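PDB 6J5Y: FAA hydrolase family protein from Pseudomonas aeruginosa, which probably hydrolyses fumarylpyruvate to fumarate and pyruvate, using a manganese-bearing active site of the FAH superfamily. Local coordinates for residues 78-83 / 205-210. Residues are numbered along the deposited sequence; the frame is centred on the assembly and turned at random.
Sequences NYHYEI and EGVGAV. With MN (manganese (II) ion), chain C; PYR (pyruvic acid), chain B.
Tyr81 reaches over Gly208 to the backbone beyond it: its OH donates to Gly206 O at 2.7 Å, in the plane of that carbonyl. CG lies between the backbone N and the carbonyl carbon (chi1 58°), a setting that starts the ring toward the Gly208 backbone, where Gly208 N sits 3.2 Å above the ring plane near the rim. Two bent main-chain hydrogen bonds link the segments, Val210 N to Tyr79 O at 2.9 Å and a longer one from Tyr81 N to Gly208 O. Both carbonyls also take a CA-H...O contact, from Ala209 CA and His80 CA respectively. Water 1 adds a bridge, accepting from Tyr79 N and donating to Val210 O. This is a short, weakly bonded antiparallel pairing, centred on the non-hydrogen-bonded pair His80-Ala209, in the mixed sheet that carries the metal ligands of this FAH-family fold. Strand 79-89 also bonds to 105-116.

The His80 ring lies over the Gly208-Ala209 peptide. Gly208 CA makes a CH-pi contact 3.9 Å from the ring centroid, while His80 NE2 donates weakly to Asn78 OD1. Apolar contacts flank the pairing: Val210 CG1 meets Tyr79 CD2 at 3.7 Å, and Val207 CG1 lies 3.9 Å from Glu82 CG. Beyond CG the Glu82 chain extends to the manganese ion, which OE1 binds at 2.2 Å together with Glu84, Asp113, a water and the chelating pyruvate; OE2 forms a salt bridge with Arg117.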
ATOM      1  N   ASN A  78       5.399 -13.480  12.930  1.00 25.65           N
ATOM      2  CA  ASN A  78       4.695 -12.220  13.291  1.00 24.10           C
ATOM      3  C   ASN A  78       4.328 -11.488  12.013  1.00 24.21           C
ATOM      4  O   ASN A  78       5.086 -10.569  11.619  1.00 25.57           O
ATOM      5  CB  ASN A  78       5.555 -11.337  14.194  1.00 26.02           C
ATOM      6  CG  ASN A  78       4.803 -10.207  14.853  1.00 26.36           C
ATOM      7  OD1 ASN A  78       3.596 -10.085  14.707  1.00 28.16           O
ATOM      8  ND2 ASN A  78       5.518  -9.375  15.597  1.00 24.98           N
ATOM      9  N   TYR A  79       3.225 -11.907  11.400  1.00 22.69           N
ATOM     10  CA  TYR A  79       2.809 -11.509  10.035  1.00 22.54           C
ATOM     11  C   TYR A  79       1.691 -10.482  10.202  1.00 20.35           C
ATOM     12  O   TYR A  79       0.569 -10.889  10.595  1.00 22.52           O
ATOM     13  CB  TYR A  79       2.459 -12.763   9.236  1.00 21.43           C
ATOM     14  CG  TYR A  79       1.886 -12.573   7.850  1.00 22.81           C
ATOM     15  CD1 TYR A  79       2.533 -11.807   6.896  1.00 22.18           C
ATOM     16  CD2 TYR A  79       0.724 -13.229   7.466  1.00 22.40           C
ATOM     17  CE1 TYR A  79       2.011 -11.652   5.622  1.00 23.33           C
ATOM     18  CE2 TYR A  79       0.205 -13.113   6.187  1.00 22.14           C
ATOM     19  CZ  TYR A  79       0.867 -12.332   5.256  1.00 23.12           C
ATOM     20  OH  TYR A  79       0.349 -12.174   4.002  1.00 23.60           O
ATOM     21  N   HIS A  80       1.976  -9.217   9.856  1.00 19.40           N
ATOM     22  CA  HIS A  80       1.090  -8.051  10.087  1.00 18.72           C
ATOM     23  C   HIS A  80       0.344  -7.614   8.828  1.00 20.83           C
ATOM     24  O   HIS A  80       0.941  -7.529   7.732  1.00 20.00           O
ATOM     25  CB  HIS A  80       1.846  -6.868  10.681  1.00 20.90           C
ATOM     26  CG  HIS A  80       2.081  -7.008  12.146  1.00 20.49           C
ATOM     27  ND1 HIS A  80       2.020  -5.924  13.006  1.00 22.77           N
ATOM     28  CD2 HIS A  80       2.335  -8.091  12.908  1.00 21.29           C
ATOM     29  CE1 HIS A  80       2.270  -6.331  14.247  1.00 21.09           C
ATOM     30  NE2 HIS A  80       2.445  -7.658  14.215  1.00 22.42           N
ATOM     31  N   TYR A  81      -0.943  -7.325   9.016  1.00 21.66           N
ATOM     32  CA  TYR A  81      -1.777  -6.556   8.065  1.00 22.54           C
ATOM     33  C   TYR A  81      -1.466  -5.076   8.285  1.00 23.22           C
ATOM     34  O   TYR A  81      -1.057  -4.719   9.415  1.00 20.87           O
ATOM     35  CB  TYR A  81      -3.267  -6.817   8.285  1.00 23.57           C
ATOM     36  CG  TYR A  81      -3.731  -6.481   9.677  1.00 23.12           C
ATOM     37  CD1 TYR A  81      -4.019  -5.175  10.040  1.00 22.95           C
ATOM     38  CD2 TYR A  81      -3.814  -7.459  10.650  1.00 22.17           C
ATOM     39  CE1 TYR A  81      -4.395  -4.853  11.333  1.00 23.61           C
ATOM     40  CE2 TYR A  81      -4.234  -7.154  11.937  1.00 23.79           C
ATOM     41  CZ  TYR A  81      -4.523  -5.849  12.282  1.00 22.83           C
ATOM     42  OH  TYR A  81      -4.910  -5.539  13.556  1.00 25.55           O
ATOM     43  N   GLU A  82      -1.611  -4.278   7.225  1.00 20.38           N
ATOM     44  CA  GLU A  82      -1.605  -2.790   7.268  1.00 20.18           C
ATOM     45  C   GLU A  82      -2.496  -2.260   6.141  1.00 20.13           C
ATOM     46  O   GLU A  82      -2.039  -2.372   4.970  1.00 20.21           O
ATOM     47  CB  GLU A  82      -0.196  -2.247   7.015  1.00 19.78           C
ATOM     48  CG  GLU A  82       0.868  -2.628   8.030  1.00 20.08           C
ATOM     49  CD  GLU A  82       2.184  -1.878   7.861  1.00 21.24           C
ATOM     50  OE1 GLU A  82       2.303  -1.114   6.908  1.00 22.54           O
ATOM     51  OE2 GLU A  82       3.103  -2.091   8.660  1.00 23.23           O
ATOM     52  N   ILE A  83      -3.686  -1.696   6.430  1.00 19.39           N
ATOM     53  CA  ILE A  83      -4.576  -1.145   5.359  1.00 19.60           C
ATOM     54  C   ILE A  83      -4.002   0.202   4.906  1.00 21.28           C
ATOM     55  O   ILE A  83      -3.487   0.949   5.770  1.00 21.02           O
ATOM     56  CB  ILE A  83      -6.046  -1.056   5.820  1.00 19.84           C
ATOM     57  CG1 ILE A  83      -7.002  -0.950   4.637  1.00 19.73           C
ATOM     58  CG2 ILE A  83      -6.264   0.068   6.810  1.00 20.16           C
ATOM     59  CD1 ILE A  83      -6.963  -2.144   3.709  1.00 19.04           C
ATOM     60  N   GLU A 205      -3.230   3.579  12.854  1.00 28.32           N
ATOM     61  CA  GLU A 205      -2.963   2.792  14.083  1.00 28.64           C
ATOM     62  C   GLU A 205      -3.815   1.513  14.038  1.00 25.04           C
ATOM     63  O   GLU A 205      -4.774   1.486  13.290  1.00 25.87           O
ATOM     64  CB  GLU A 205      -3.246   3.657  15.324  1.00 33.94           C
ATOM     65  CG  GLU A 205      -4.716   3.969  15.570  1.00 35.85           C
ATOM     66  CD  GLU A 205      -5.354   5.078  14.739  1.00 45.38           C
ATOM     67  OE1 GLU A 205      -4.700   5.565  13.784  1.00 51.92           O
ATOM     68  OE2 GLU A 205      -6.509   5.466  15.051  1.00 43.81           O
ATOM     69  N   GLY A 206      -3.475   0.499  14.828  1.00 24.93           N
ATOM     70  CA  GLY A 206      -4.283  -0.720  14.984  1.00 26.60           C
ATOM     71  C   GLY A 206      -3.743  -1.894  14.193  1.00 25.32           C
ATOM     72  O   GLY A 206      -4.468  -2.878  14.062  1.00 26.21           O
ATOM     73  N   VAL A 207      -2.527  -1.783  13.660  1.00 27.98           N
ATOM     74  CA  VAL A 207      -1.829  -2.909  12.971  1.00 27.73           C
ATOM     75  C   VAL A 207      -1.647  -4.055  13.969  1.00 26.91           C
ATOM     76  O   VAL A 207      -1.493  -3.800  15.167  1.00 27.64           O
ATOM     77  CB  VAL A 207      -0.466  -2.501  12.387  1.00 27.89           C
ATOM     78  CG1 VAL A 207      -0.570  -1.306  11.454  1.00 26.66           C
ATOM     79  CG2 VAL A 207       0.552  -2.244  13.488  1.00 30.83           C
ATOM     80  N   GLY A 208      -1.574  -5.277  13.457  1.00 24.48           N
ATOM     81  CA  GLY A 208      -1.509  -6.487  14.281  1.00 23.70           C
ATOM     82  C   GLY A 208      -1.187  -7.702  13.451  1.00 23.68           C
ATOM     83  O   GLY A 208      -1.255  -7.633  12.160  1.00 22.06           O
ATOM     84  N   ALA A 209      -0.857  -8.772  14.169  1.00 21.66           N
ATOM     85  CA  ALA A 209      -0.592 -10.110  13.633  1.00 23.22           C
ATOM     86  C   ALA A 209      -1.897 -10.695  13.095  1.00 24.32           C
ATOM     87  O   ALA A 209      -3.011 -10.317  13.497  1.00 24.85           O
ATOM     88  CB  ALA A 209       0.047 -11.007  14.671  1.00 24.60           C
ATOM     89  N   VAL A 210      -1.738 -11.582  12.151  1.00 22.28           N
ATOM     90  CA  VAL A 210      -2.861 -12.328  11.554  1.00 26.08           C
ATOM     91  C   VAL A 210      -2.349 -13.770  11.498  1.00 25.67           C
ATOM     92  O   VAL A 210      -1.117 -13.929  11.360  1.00 24.74           O
ATOM     93  CB  VAL A 210      -3.208 -11.634  10.223  1.00 28.22           C
ATOM     94  CG1 VAL A 210      -2.401 -12.129   9.043  1.00 29.54           C
ATOM     95  CG2 VAL A 210      -4.687 -11.655   9.930  1.00 32.06           C
TER
HETATM   96 MN    MN C 302       2.845   0.361   5.413  1.00 24.79          MN
HETATM   97  C   PYR B 301       3.749   2.076   7.647  1.00 21.96           C
HETATM   98  O   PYR B 301       2.799   1.947   6.847  1.00 21.90           O
HETATM   99  OXT PYR B 301       3.728   2.920   8.573  1.00 23.13           O
HETATM  100  CA  PYR B 301       4.799   1.324   7.432  1.00 21.70           C
HETATM  101  O3  PYR B 301       4.786   0.592   6.434  1.00 20.75           O
HETATM  102  CB  PYR B 301       6.037   1.302   8.279  1.00 20.09           C
HETATM  103  O   HOH W   1       1.485 -13.749  12.467  1.00 20.72           O
HETATM  104  O   HOH W   2       3.508   1.697   3.845  1.00 17.92           O